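Local coordinates for chitinase (Paenibacillus sp. FPU-7, PDB 5GZT), which probably hydrolyses internal beta-1,4-linkages of chitin and chitodextrins at random, as an endochitinase of glycosyl hydrolase family 18, at residues B[509-514]-B[609-614]. Numbering follows the deposited sequence.
Sequences SVDSTV and AEYIKQ
Tyr611 reaches from helix 602-614 to the start of helix 510-519, a helix-to-helix contact on the outer layer of a glycosyl hydrolase family 18 barrel. The two short segments run in nearly the same direction, 28° apart, with axes 11.9 Å from each other at closest approach, so one long side chain spans the gap. Tyr611 has CG anti to its backbone N (chi1 -176°), which carries the ring across to the other helix. There the hydroxyl donates a short hydrogen bond, Tyr611 OH to Asp511 OD1 at 2.5 Å. OD1 lies at the ring edge, in its plane, and accepts through its anti lone pair; the carboxylate is turned 77° from the ring. Its other oxygen, OD2, pairs with Lys515. Val510 CG1 and Val514 CG2 both touch the ring obliquely at Tyr611 CE1, each 4.0 Å away. A phenylalanine in place of Tyr611 would probably keep much of this valine packing but leave Asp511 OD1 without its donor. Ser509 and Ser512 close the helix start with a capping box, Ser512 N to Ser509 OG being 2.9 Å. Val510, Val514 and Ile612 all rest on strand 527-532, the layering of helices over parallel strands characteristic of a TIM barrel.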
# COMPACT_ATOMS: atom_id res chain seq x y z
N SER B 509 -20.51 -3.87 0.88
CA SER B 509 -19.57 -3.05 1.55
C SER B 509 -18.23 -3.75 1.58
O SER B 509 -18.14 -4.94 1.17
CB SER B 509 -20.08 -2.83 2.95
OG SER B 509 -20.28 -4.03 3.70
N VAL B 510 -17.19 -3.04 2.07
CA VAL B 510 -15.95 -3.64 2.46
C VAL B 510 -16.28 -4.79 3.46
O VAL B 510 -15.78 -5.88 3.34
CB VAL B 510 -15.04 -2.64 3.15
CG1 VAL B 510 -13.85 -3.29 3.83
CG2 VAL B 510 -14.55 -1.59 2.16
N ASP B 511 -17.08 -4.52 4.47
CA ASP B 511 -17.32 -5.54 5.53
C ASP B 511 -18.00 -6.82 4.94
O ASP B 511 -17.52 -7.92 5.16
CB ASP B 511 -18.19 -4.92 6.56
CG ASP B 511 -18.43 -5.83 7.78
OD1 ASP B 511 -17.46 -6.37 8.33
OD2 ASP B 511 -19.64 -5.92 8.15
N SER B 512 -19.03 -6.66 4.13
CA SER B 512 -19.65 -7.81 3.48
C SER B 512 -18.65 -8.59 2.66
O SER B 512 -18.68 -9.83 2.70
CB SER B 512 -20.90 -7.45 2.68
OG SER B 512 -20.58 -6.78 1.44
N THR B 513 -17.73 -7.91 1.98
CA THR B 513 -16.75 -8.59 1.16
C THR B 513 -15.69 -9.33 1.95
O THR B 513 -15.33 -10.50 1.64
CB THR B 513 -16.07 -7.62 0.18
OG1 THR B 513 -17.11 -6.97 -0.57
CG2 THR B 513 -15.20 -8.33 -0.80
N VAL B 514 -15.16 -8.68 2.96
CA VAL B 514 -14.17 -9.27 3.78
C VAL B 514 -14.77 -10.49 4.49
O VAL B 514 -14.09 -11.51 4.61
CB VAL B 514 -13.60 -8.29 4.80
CG1 VAL B 514 -12.77 -9.01 5.86
CG2 VAL B 514 -12.75 -7.20 4.08
N ALA B 609 -9.33 2.51 7.09
CA ALA B 609 -8.10 2.22 7.76
C ALA B 609 -8.35 1.60 9.16
O ALA B 609 -7.65 0.61 9.54
CB ALA B 609 -7.24 3.50 7.89
N GLU B 610 -9.28 2.14 9.92
CA GLU B 610 -9.60 1.57 11.19
C GLU B 610 -10.23 0.15 11.05
O GLU B 610 -9.95 -0.74 11.85
CB GLU B 610 -10.40 2.52 12.09
CG GLU B 610 -9.73 3.87 12.39
CD GLU B 610 -8.35 3.79 13.12
OE1 GLU B 610 -8.10 2.79 13.81
OE2 GLU B 610 -7.49 4.73 12.99
N TYR B 611 -11.01 -0.11 10.03
CA TYR B 611 -11.51 -1.44 9.83
C TYR B 611 -10.36 -2.45 9.59
O TYR B 611 -10.37 -3.52 10.13
CB TYR B 611 -12.47 -1.46 8.68
CG TYR B 611 -13.14 -2.76 8.42
CD1 TYR B 611 -12.55 -3.72 7.61
CD2 TYR B 611 -14.35 -3.06 9.00
CE1 TYR B 611 -13.19 -4.94 7.38
CE2 TYR B 611 -15.01 -4.22 8.72
CZ TYR B 611 -14.38 -5.20 7.97
OH TYR B 611 -15.02 -6.39 7.69
N ILE B 612 -9.41 -2.04 8.79
CA ILE B 612 -8.27 -2.83 8.44
C ILE B 612 -7.51 -3.17 9.71
O ILE B 612 -7.20 -4.34 9.97
CB ILE B 612 -7.34 -2.05 7.47
CG1 ILE B 612 -7.92 -2.10 6.00
CG2 ILE B 612 -5.88 -2.63 7.54
CD1 ILE B 612 -7.40 -0.95 5.17
N LYS B 613 -7.20 -2.17 10.52
CA LYS B 613 -6.46 -2.42 11.76
C LYS B 613 -7.23 -3.29 12.73
O LYS B 613 -6.60 -4.20 13.33
CB LYS B 613 -6.05 -1.14 12.45
CG LYS B 613 -5.23 -0.27 11.54
CD LYS B 613 -4.33 0.71 12.25
CE LYS B 613 -5.09 1.78 12.95
NZ LYS B 613 -4.19 2.36 14.01
N GLN B 614 -8.53 -3.02 12.86
CA GLN B 614 -9.42 -3.78 13.75
C GLN B 614 -9.49 -5.24 13.35
O GLN B 614 -9.66 -6.07 14.23
CB GLN B 614 -10.87 -3.23 13.84
CG GLN B 614 -10.94 -1.88 14.59
CD GLN B 614 -12.31 -1.16 14.53
OE1 GLN B 614 -12.43 0.06 14.83
NE2 GLN B 614 -13.34 -1.90 14.13